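Local coordinates for multifunctional non-homologous end joining DNA repair protein LigD (Mycobacterium tuberculosis, PDB 2IRU) that probably works with Ku to repair DNA double-strand breaks by non-homologous end joining, its polymerase domain, the part modelled here, filling gaps at the break, at residues Tyr35-His46 against Thr240-Gly248; Leu71-Ala82 against Tyr93-Trp104. All blocks are in the same frame, centred on the assembly; numbering follows the deposited sequence.

Contact 1 of 2, residues Tyr35-His46 against Thr240-Gly248; sequences YYAGVAEVMLGH and TIAPYSLRG
Two tyrosine hydroxyls of the helix hold the backbone at Tyr-244 and Leu-246. Tyr-35 OH donates to Tyr-244 O at 2.6 Å, arriving 21° out of the carbonyl plane. From the next residue, Tyr-36, the hydroxyl accepts from Leu-246 N over 3.0 Å, and it also bonds Leu-111 O. A water bridges Met-43 O and Pro-243 O, donating to both.

Among the apolar contacts, Val-42 lays CG2 over one face of the Tyr-244 ring, a CH-pi contact 3.6 Å from the ring centroid and 18° off the normal. With CG turned anti to its backbone N (chi1 -169°) and the chain extended beyond, Met-43 runs past Tyr-244 in the opposite sense, CG 3.8 Å from Tyr-244 CB, until its CE reaches Ala-242 CB. Leu-246 forms a second group, CD2 over a face of the Tyr-35 ring and CD1 3.9 Å from Tyr-36 CE2.

The type II turn Ala-242 to Ser-245 follows strand 240-241 and leads on to Arg-247, which probably binds the polymerase substrate and is salt-bridged to Glu-112. Around helix 29-47 and this turn, strand 253-257 touches Tyr-35, Tyr-244 and Leu-246, and helix 273-283 touches Tyr-35, Val-39, Val-42 and Leu-246.

Contact 2 of 2, residues Leu71-Ala82 against Tyr93-Trp104; sequences LALSAPPWLSRA and YPIIDSATGLAW
A beta hairpin, strands 80-84 and 91-95, pairs Ala-82 with Tyr-93 by two backbone bonds: Ala-82 N to Tyr-93 O at 3.0 Å, and Tyr-93 N to Ala-82 O at 2.9 Å. Nearer the open end, Ile-95 N reaches Ser-80 O, and the Ser-80 side chain bonds Asp-97: OG donates to OD2 on the syn side at 2.9 Å, 15° out of the carboxylate plane. A water joins Ser-80 N, Ile-95 O and Asp-97 OD1, so the carboxylate is gripped through both oxygens.

Beyond the hairpin the chain runs into helix 99-107, whose N-cap is Ser-98, its OG accepting from Gly-101 N. The loop 71-79 folds back over this helix, with Trp-104 receiving Leu-71, Ala-75, Pro-76 and Leu-79. Its CG lies anti to the backbone N (chi1 176°), which carries the indole toward the loop. Leu-79 CD1 sits over the six-membered ring, 3.7 Å from its centroid and 7° off the normal, while Pro-76 CD comes within 3.3 Å of Trp-104 NE1 and Leu-71 CD1 meets Trp-104 CH2 at 3.6 Å. Trp-78 brings CH2 to Thr-100 CG2, also at 3.6 Å, the two side chains crossing at about a right angle. From the strand, Arg-81 reaches back to the loop: NE and NH2 both bond Leu-79 O from the same face of the carbonyl plane, NH2 also reaching Pro-76 O, and Leu-71 CD2 lies over the guanidinium.

Contact 1 is buried, its centre about 8 Å from that of the chain, whereas contact 2 is partly buried and lies about 18 Å out. They meet through the back of the helix in contact 1: Leu-102 CD1 of contact 2 packs 3.7 Å from Leu-44 CD2, so helices 29-47 and 99-107 lie against each other. Both combine aromatic packing with polar bonds, but contact 1 fastens a turn to a helix with tyrosine hydroxyls on backbone atoms, joining parts far apart in sequence, while contact 2 is local, built on strand pairing, a serine-carboxylate bond and packing on a tryptophan.

Contact 1 of 2, residues Tyr35-His46 against Thr240-Gly248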
loop_
_atom_site.group_PDB
_atom_site.type_symbol
_atom_site.label_atom_id
_atom_site.label_comp_id
_atom_site.label_asym_id
_atom_site.label_seq_id
_atom_site.Cartn_x
_atom_site.Cartn_y
_atom_site.Cartn_z
ATOM N N TYR A 35 -16.130 6.690 1.356
ATOM C CA TYR A 35 -14.799 6.590 1.956
ATOM C C TYR A 35 -13.696 7.002 0.995
ATOM O O TYR A 35 -12.821 7.831 1.339
ATOM C CB TYR A 35 -14.540 5.190 2.494
ATOM C CG TYR A 35 -13.100 5.042 2.905
ATOM C CD1 TYR A 35 -12.631 5.556 4.140
ATOM C CD2 TYR A 35 -12.189 4.377 2.071
ATOM C CE1 TYR A 35 -11.259 5.393 4.525
ATOM C CE2 TYR A 35 -10.813 4.235 2.425
ATOM C CZ TYR A 35 -10.361 4.742 3.651
ATOM O OH TYR A 35 -9.028 4.668 4.027
ATOM N N TYR A 36 -13.733 6.444 -0.218
ATOM C CA TYR A 36 -12.654 6.739 -1.163
ATOM C C TYR A 36 -12.742 8.241 -1.604
ATOM O O TYR A 36 -11.715 8.906 -1.833
ATOM C CB TYR A 36 -12.688 5.754 -2.324
ATOM C CG TYR A 36 -11.898 4.496 -2.019
ATOM C CD1 TYR A 36 -10.547 4.598 -1.628
ATOM C CD2 TYR A 36 -12.462 3.233 -2.136
ATOM C CE1 TYR A 36 -9.777 3.469 -1.351
ATOM C CE2 TYR A 36 -11.695 2.071 -1.864
ATOM C CZ TYR A 36 -10.344 2.213 -1.473
ATOM O OH TYR A 36 -9.566 1.103 -1.157
ATOM N N ALA A 37 -13.951 8.793 -1.668
ATOM C CA ALA A 37 -14.063 10.251 -1.844
ATOM C C ALA A 37 -13.398 11.016 -0.716
ATOM O O ALA A 37 -12.712 12.022 -0.960
ATOM C CB ALA A 37 -15.520 10.660 -1.959
ATOM N N GLY A 38 -13.622 10.561 0.512
ATOM C CA GLY A 38 -13.135 11.272 1.717
ATOM C C GLY A 38 -11.622 11.230 1.826
ATOM O O GLY A 38 -11.001 12.169 2.348
ATOM N N VAL A 39 -11.045 10.115 1.370
ATOM C CA VAL A 39 -9.571 9.949 1.456
ATOM C C VAL A 39 -8.822 10.372 0.195
ATOM O O VAL A 39 -7.579 10.387 0.209
ATOM C CB VAL A 39 -9.102 8.513 1.912
ATOM C CG1 VAL A 39 -9.702 8.123 3.284
ATOM C CG2 VAL A 39 -9.318 7.449 0.820
ATOM N N ALA A 40 -9.545 10.731 -0.878
ATOM C CA ALA A 40 -8.868 11.000 -2.155
ATOM C C ALA A 40 -7.689 11.970 -1.999
ATOM O O ALA A 40 -6.592 11.707 -2.508
ATOM C CB ALA A 40 -9.858 11.525 -3.244
ATOM N N GLU A 41 -7.928 13.095 -1.328
ATOM C CA GLU A 41 -6.929 14.167 -1.275
ATOM C C GLU A 41 -5.632 13.642 -0.696
ATOM O O GLU A 41 -4.555 13.935 -1.241
ATOM C CB GLU A 41 -7.425 15.340 -0.444
ATOM C CG GLU A 41 -6.483 16.582 -0.468
ATOM C CD GLU A 41 -6.845 17.647 0.590
ATOM O OE1 GLU A 41 -7.958 17.570 1.183
ATOM O OE2 GLU A 41 -6.029 18.585 0.800
ATOM N N VAL A 42 -5.734 12.894 0.407
ATOM C CA VAL A 42 -4.525 12.381 1.084
ATOM C C VAL A 42 -3.983 11.111 0.434
ATOM O O VAL A 42 -2.748 10.860 0.499
ATOM C CB VAL A 42 -4.743 12.171 2.617
ATOM C CG1 VAL A 42 -5.119 13.488 3.280
ATOM C CG2 VAL A 42 -5.791 11.059 2.923
ATOM N N MET A 43 -4.873 10.325 -0.181
ATOM C CA MET A 43 -4.459 9.065 -0.801
ATOM C C MET A 43 -3.725 9.247 -2.140
ATOM O O MET A 43 -2.777 8.513 -2.453
ATOM C CB MET A 43 -5.662 8.110 -1.005
ATOM C CG MET A 43 -5.239 6.711 -1.396
ATOM S SD MET A 43 -6.647 5.610 -1.520
ATOM C CE MET A 43 -5.830 4.059 -1.968
ATOM N N LEU A 44 -4.158 10.217 -2.930
ATOM C CA LEU A 44 -3.701 10.288 -4.330
ATOM C C LEU A 44 -2.177 10.462 -4.484
ATOM O O LEU A 44 -1.558 9.809 -5.358
ATOM C CB LEU A 44 -4.477 11.329 -5.106
ATOM C CG LEU A 44 -5.897 10.872 -5.429
ATOM C CD1 LEU A 44 -6.576 12.113 -5.978
ATOM C CD2 LEU A 44 -5.930 9.734 -6.416
ATOM N N GLY A 45 -1.558 11.242 -3.586
ATOM C CA GLY A 45 -0.133 11.585 -3.708
ATOM C C GLY A 45 0.731 10.330 -3.617
ATOM O O GLY A 45 1.839 10.275 -4.155
ATOM N N HIS A 46 0.223 9.322 -2.917
ATOM C CA HIS A 46 1.010 8.092 -2.681
ATOM C C HIS A 46 0.804 6.963 -3.687
ATOM O O HIS A 46 1.535 5.937 -3.649
ATOM C CB HIS A 46 0.823 7.605 -1.234
ATOM C CG HIS A 46 0.811 8.732 -0.255
ATOM N ND1 HIS A 46 1.932 9.491 0.017
ATOM C CD2 HIS A 46 -0.198 9.271 0.460
ATOM C CE1 HIS A 46 1.604 10.445 0.875
ATOM N NE2 HIS A 46 0.313 10.336 1.150
ATOM N N THR A 240 2.446 -3.552 -3.372
ATOM C CA THR A 240 2.154 -3.498 -1.935
ATOM C C THR A 240 0.893 -2.658 -1.732
ATOM O O THR A 240 0.695 -1.621 -2.423
ATOM C CB THR A 240 3.366 -2.866 -1.170
ATOM O OG1 THR A 240 4.515 -3.730 -1.345
ATOM C CG2 THR A 240 3.055 -2.650 0.278
ATOM N N ILE A 241 0.016 -3.156 -0.865
ATOM C CA ILE A 241 -1.216 -2.439 -0.498
ATOM C C ILE A 241 -0.952 -0.942 -0.296
ATOM O O ILE A 241 -0.018 -0.546 0.456
ATOM C CB ILE A 241 -1.866 -3.045 0.767
ATOM C CG1 ILE A 241 -3.280 -2.482 0.990
ATOM C CG2 ILE A 241 -0.980 -2.849 2.054
ATOM C CD1 ILE A 241 -4.335 -3.102 0.013
ATOM N N ALA A 242 -1.759 -0.122 -0.943
ATOM C CA ALA A 242 -1.533 1.315 -0.883
ATOM C C ALA A 242 -1.979 1.940 0.427
ATOM O O ALA A 242 -3.026 1.580 0.950
ATOM C CB ALA A 242 -2.212 1.983 -2.017
ATOM N N PRO A 243 -1.198 2.922 0.938
ATOM C CA PRO A 243 -1.708 3.629 2.108
ATOM C C PRO A 243 -3.148 4.145 1.842
ATOM O O PRO A 243 -3.448 4.624 0.719
ATOM C CB PRO A 243 -0.748 4.808 2.265
ATOM C CG PRO A 243 0.570 4.285 1.691
ATOM C CD PRO A 243 0.127 3.418 0.510
ATOM N N TYR A 244 -3.974 4.054 2.878
ATOM C CA TYR A 244 -5.415 4.419 2.829
ATOM C C TYR A 244 -6.335 3.429 2.090
ATOM O O TYR A 244 -7.558 3.572 2.150
ATOM C CB TYR A 244 -5.629 5.814 2.279
ATOM C CG TYR A 244 -4.938 6.868 3.109
ATOM C CD1 TYR A 244 -5.523 7.306 4.314
ATOM C CD2 TYR A 244 -3.737 7.461 2.681
ATOM C CE1 TYR A 244 -4.911 8.295 5.092
ATOM C CE2 TYR A 244 -3.107 8.465 3.463
ATOM C CZ TYR A 244 -3.713 8.865 4.661
ATOM O OH TYR A 244 -3.157 9.819 5.448
ATOM N N SER A 245 -5.751 2.418 1.442
ATOM C CA SER A 245 -6.622 1.373 0.850
ATOM C C SER A 245 -7.388 0.635 1.936
ATOM O O SER A 245 -6.839 0.328 3.022
ATOM C CB SER A 245 -5.791 0.334 0.073
ATOM O OG SER A 245 -6.655 -0.641 -0.555
ATOM N N LEU A 246 -8.632 0.296 1.623
ATOM C CA LEU A 246 -9.395 -0.664 2.427
ATOM C C LEU A 246 -8.724 -2.025 2.250
ATOM O O LEU A 246 -7.952 -2.238 1.276
ATOM C CB LEU A 246 -10.848 -0.760 1.907
ATOM C CG LEU A 246 -11.745 0.434 2.226
ATOM C CD1 LEU A 246 -13.017 0.406 1.411
ATOM C CD2 LEU A 246 -12.134 0.423 3.689
ATOM N N ARG A 247 -9.083 -2.927 3.153
ATOM C CA ARG A 247 -8.698 -4.330 3.059
ATOM C C ARG A 247 -9.935 -5.191 2.888
ATOM O O ARG A 247 -10.995 -4.954 3.520
ATOM C CB ARG A 247 -7.949 -4.777 4.322
ATOM C CG ARG A 247 -6.677 -3.963 4.651
ATOM C CD ARG A 247 -5.728 -3.835 3.458
ATOM N NE ARG A 247 -5.391 -5.102 2.842
ATOM C CZ ARG A 247 -4.280 -5.786 3.093
ATOM N NH1 ARG A 247 -3.365 -5.309 3.937
ATOM N NH2 ARG A 247 -4.050 -6.922 2.445
ATOM N N GLY A 248 -9.787 -6.238 2.083
ATOM C CA GLY A 248 -10.897 -7.188 1.862
ATOM C C GLY A 248 -10.813 -8.259 2.924
ATOM O O GLY A 248 -10.279 -9.360 2.708
HETATM O O HOH W 1 -1.861 5.998 -1.017
#

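Contact 2 of 2, residues Leu71-Ala82 against Tyr93-Trp104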
loop_
_atom_site.group_PDB
_atom_site.type_symbol
_atom_site.label_atom_id
_atom_site.label_comp_id
_atom_site.label_asym_id
_atom_site.label_seq_id
_atom_site.Cartn_x
_atom_site.Cartn_y
_atom_site.Cartn_z
ATOM N N LEU A 71 -5.730 -3.170 -17.552
ATOM C CA LEU A 71 -6.900 -2.304 -17.592
ATOM C C LEU A 71 -7.807 -2.737 -18.747
ATOM O O LEU A 71 -7.466 -2.521 -19.907
ATOM C CB LEU A 71 -6.490 -0.825 -17.768
ATOM C CG LEU A 71 -7.681 0.157 -17.580
ATOM C CD1 LEU A 71 -8.448 -0.005 -16.248
ATOM C CD2 LEU A 71 -7.209 1.610 -17.736
ATOM N N ALA A 72 -8.966 -3.281 -18.398
ATOM C CA ALA A 72 -9.927 -3.791 -19.397
ATOM C C ALA A 72 -10.441 -2.666 -20.307
ATOM O O ALA A 72 -10.615 -1.506 -19.820
ATOM C CB ALA A 72 -11.101 -4.463 -18.707
ATOM N N LEU A 73 -10.711 -2.982 -21.588
ATOM C CA LEU A 73 -11.284 -1.964 -22.490
ATOM C C LEU A 73 -12.622 -1.388 -21.983
ATOM O O LEU A 73 -13.009 -0.247 -22.312
ATOM C CB LEU A 73 -11.449 -2.505 -23.923
ATOM C CG LEU A 73 -11.719 -1.508 -25.052
ATOM C CD1 LEU A 73 -10.500 -0.604 -25.247
ATOM C CD2 LEU A 73 -11.967 -2.265 -26.347
ATOM N N SER A 74 -13.348 -2.174 -21.192
ATOM C CA SER A 74 -14.629 -1.734 -20.645
ATOM C C SER A 74 -14.481 -0.607 -19.590
ATOM O O SER A 74 -15.484 0.046 -19.215
ATOM C CB SER A 74 -15.337 -2.940 -20.044
ATOM O OG SER A 74 -14.585 -3.465 -18.971
ATOM N N ALA A 75 -13.256 -0.413 -19.087
ATOM C CA ALA A 75 -12.971 0.658 -18.087
ATOM C C ALA A 75 -13.102 2.038 -18.780
ATOM O O ALA A 75 -12.959 2.145 -20.012
ATOM C CB ALA A 75 -11.589 0.470 -17.484
ATOM N N PRO A 76 -13.370 3.085 -18.013
ATOM C CA PRO A 76 -13.512 4.434 -18.617
ATOM C C PRO A 76 -12.303 4.861 -19.447
ATOM O O PRO A 76 -11.173 4.603 -19.047
ATOM C CB PRO A 76 -13.673 5.346 -17.398
ATOM C CG PRO A 76 -14.319 4.465 -16.402
ATOM C CD PRO A 76 -13.664 3.106 -16.572
ATOM N N PRO A 77 -12.556 5.476 -20.614
ATOM C CA PRO A 77 -11.421 5.848 -21.494
ATOM C C PRO A 77 -10.538 6.947 -20.900
ATOM O O PRO A 77 -9.378 7.135 -21.326
ATOM C CB PRO A 77 -12.105 6.348 -22.781
ATOM C CG PRO A 77 -13.536 5.990 -22.628
ATOM C CD PRO A 77 -13.865 5.761 -21.228
ATOM N N TRP A 78 -11.087 7.685 -19.936
ATOM C CA TRP A 78 -10.384 8.840 -19.366
ATOM C C TRP A 78 -9.372 8.463 -18.279
ATOM O O TRP A 78 -8.578 9.318 -17.821
ATOM C CB TRP A 78 -11.396 9.882 -18.854
ATOM C CG TRP A 78 -12.496 9.282 -17.975
ATOM C CD1 TRP A 78 -13.799 9.021 -18.341
ATOM C CD2 TRP A 78 -12.389 8.894 -16.597
ATOM N NE1 TRP A 78 -14.507 8.503 -17.281
ATOM C CE2 TRP A 78 -13.671 8.407 -16.197
ATOM C CE3 TRP A 78 -11.348 8.912 -15.655
ATOM C CZ2 TRP A 78 -13.934 7.942 -14.901
ATOM C CZ3 TRP A 78 -11.615 8.423 -14.339
ATOM C CH2 TRP A 78 -12.900 7.931 -13.994
ATOM N N LEU A 79 -9.372 7.192 -17.840
ATOM C CA LEU A 79 -8.344 6.767 -16.880
ATOM C C LEU A 79 -6.953 6.872 -17.514
ATOM O O LEU A 79 -6.752 6.471 -18.665
ATOM C CB LEU A 79 -8.595 5.316 -16.455
ATOM C CG LEU A 79 -9.712 5.134 -15.432
ATOM C CD1 LEU A 79 -10.095 3.649 -15.398
ATOM C CD2 LEU A 79 -9.229 5.580 -14.053
ATOM N N SER A 80 -6.009 7.450 -16.771
ATOM C CA SER A 80 -4.602 7.349 -17.167
ATOM C C SER A 80 -4.175 5.875 -17.160
ATOM O O SER A 80 -4.705 5.057 -16.392
ATOM C CB SER A 80 -3.738 8.170 -16.224
ATOM O OG SER A 80 -4.106 9.535 -16.341
ATOM N N ARG A 81 -3.225 5.537 -18.039
ATOM C CA ARG A 81 -2.698 4.186 -18.097
ATOM C C ARG A 81 -1.294 4.185 -18.671
ATOM O O ARG A 81 -0.884 5.100 -19.407
ATOM C CB ARG A 81 -3.594 3.256 -18.912
ATOM C CG ARG A 81 -3.673 3.660 -20.397
ATOM C CD ARG A 81 -4.996 3.196 -20.981
ATOM N NE ARG A 81 -6.130 3.984 -20.487
ATOM C CZ ARG A 81 -7.403 3.580 -20.532
ATOM N NH1 ARG A 81 -7.723 2.384 -21.033
ATOM N NH2 ARG A 81 -8.368 4.352 -20.039
ATOM N N ALA A 82 -0.564 3.123 -18.348
ATOM C CA ALA A 82 0.771 2.968 -18.877
ATOM C C ALA A 82 1.190 1.510 -18.850
ATOM O O ALA A 82 0.622 0.719 -18.108
ATOM C CB ALA A 82 1.758 3.859 -18.141
ATOM N N TYR A 93 -1.528 -0.954 -17.191
ATOM C CA TYR A 93 -2.248 -0.713 -15.939
ATOM C C TYR A 93 -2.933 0.643 -15.899
ATOM O O TYR A 93 -2.432 1.565 -16.533
ATOM C CB TYR A 93 -1.251 -0.665 -14.785
ATOM C CG TYR A 93 -0.576 -1.947 -14.398
ATOM C CD1 TYR A 93 -1.036 -2.661 -13.282
ATOM C CD2 TYR A 93 0.568 -2.393 -15.088
ATOM C CE1 TYR A 93 -0.371 -3.815 -12.859
ATOM C CE2 TYR A 93 1.222 -3.557 -14.680
ATOM C CZ TYR A 93 0.735 -4.248 -13.569
ATOM O OH TYR A 93 1.400 -5.389 -13.150
ATOM N N PRO A 94 -4.006 0.798 -15.064
ATOM C CA PRO A 94 -4.534 2.145 -14.818
ATOM C C PRO A 94 -3.561 2.838 -13.864
ATOM O O PRO A 94 -2.858 2.171 -13.116
ATOM C CB PRO A 94 -5.856 1.897 -14.075
ATOM C CG PRO A 94 -5.693 0.514 -13.422
ATOM C CD PRO A 94 -4.655 -0.244 -14.238
ATOM N N ILE A 95 -3.488 4.146 -13.938
ATOM C CA ILE A 95 -2.793 4.959 -12.922
ATOM C C ILE A 95 -3.932 5.795 -12.321
ATOM O O ILE A 95 -4.608 6.510 -13.032
ATOM C CB ILE A 95 -1.734 5.876 -13.571
ATOM C CG1 ILE A 95 -0.620 5.051 -14.248
ATOM C CG2 ILE A 95 -1.189 6.915 -12.518
ATOM C CD1 ILE A 95 0.178 5.868 -15.219
ATOM N N ILE A 96 -4.129 5.690 -11.016
ATOM C CA ILE A 96 -5.215 6.420 -10.361
ATOM C C ILE A 96 -4.624 7.722 -9.872
ATOM O O ILE A 96 -3.685 7.710 -9.076
ATOM C CB ILE A 96 -5.786 5.583 -9.196
ATOM C CG1 ILE A 96 -6.291 4.216 -9.735
ATOM C CG2 ILE A 96 -6.839 6.367 -8.443
ATOM C CD1 ILE A 96 -7.419 4.270 -10.771
ATOM N N ASP A 97 -5.145 8.834 -10.404
ATOM C CA ASP A 97 -4.521 10.149 -10.197
ATOM C C ASP A 97 -5.553 11.262 -10.065
ATOM O O ASP A 97 -5.207 12.446 -10.144
ATOM C CB ASP A 97 -3.485 10.456 -11.309
ATOM C CG ASP A 97 -4.078 10.376 -12.719
ATOM O OD1 ASP A 97 -5.332 10.309 -12.876
ATOM O OD2 ASP A 97 -3.267 10.394 -13.703
ATOM N N SER A 98 -6.806 10.857 -9.826
ATOM C CA SER A 98 -7.898 11.813 -9.594
ATOM C C SER A 98 -8.916 11.183 -8.654
ATOM O O SER A 98 -9.012 9.949 -8.517
ATOM C CB SER A 98 -8.600 12.164 -10.901
ATOM O OG SER A 98 -9.346 11.041 -11.402
ATOM N N ALA A 99 -9.688 12.058 -8.005
ATOM C CA ALA A 99 -10.769 11.591 -7.131
ATOM C C ALA A 99 -11.761 10.688 -7.892
ATOM O O ALA A 99 -12.204 9.637 -7.380
ATOM C CB ALA A 99 -11.480 12.801 -6.500
ATOM N N THR A 100 -12.058 11.063 -9.136
ATOM C CA THR A 100 -13.003 10.268 -9.910
ATOM C C THR A 100 -12.449 8.865 -10.215
ATOM O O THR A 100 -13.215 7.892 -10.270
ATOM C CB THR A 100 -13.470 10.993 -11.175
ATOM O OG1 THR A 100 -13.961 12.292 -10.809
ATOM C CG2 THR A 100 -14.612 10.245 -11.787
ATOM N N GLY A 101 -11.121 8.746 -10.330
ATOM C CA GLY A 101 -10.491 7.453 -10.478
ATOM C C GLY A 101 -10.769 6.576 -9.262
ATOM O O GLY A 101 -11.037 5.383 -9.370
ATOM N N LEU A 102 -10.672 7.176 -8.070
ATOM C CA LEU A 102 -10.981 6.417 -6.851
ATOM C C LEU A 102 -12.483 6.093 -6.759
ATOM O O LEU A 102 -12.850 5.055 -6.218
ATOM C CB LEU A 102 -10.506 7.156 -5.606
ATOM C CG LEU A 102 -8.999 7.098 -5.400
ATOM C CD1 LEU A 102 -8.521 8.113 -4.389
ATOM C CD2 LEU A 102 -8.520 5.693 -5.018
ATOM N N ALA A 103 -13.328 6.987 -7.266
ATOM C CA ALA A 103 -14.757 6.646 -7.414
ATOM C C ALA A 103 -14.945 5.378 -8.288
ATOM O O ALA A 103 -15.793 4.517 -7.998
ATOM C CB ALA A 103 -15.539 7.822 -7.940
ATOM N N TRP A 104 -14.165 5.275 -9.374
ATOM C CA TRP A 104 -14.185 4.074 -10.245
ATOM C C TRP A 104 -13.700 2.850 -9.446
ATOM O O TRP A 104 -14.323 1.790 -9.474
ATOM C CB TRP A 104 -13.279 4.306 -11.478
ATOM C CG TRP A 104 -13.171 3.108 -12.337
ATOM C CD1 TRP A 104 -14.166 2.545 -13.112
ATOM C CD2 TRP A 104 -12.043 2.232 -12.429
ATOM N NE1 TRP A 104 -13.687 1.410 -13.732
ATOM C CE2 TRP A 104 -12.387 1.203 -13.342
ATOM C CE3 TRP A 104 -10.744 2.253 -11.876
ATOM C CZ2 TRP A 104 -11.482 0.174 -13.682
ATOM C CZ3 TRP A 104 -9.850 1.259 -12.200
ATOM C CH2 TRP A 104 -10.212 0.227 -13.121
HETATM O O HOH W 2 -6.467 8.192 -14.172
#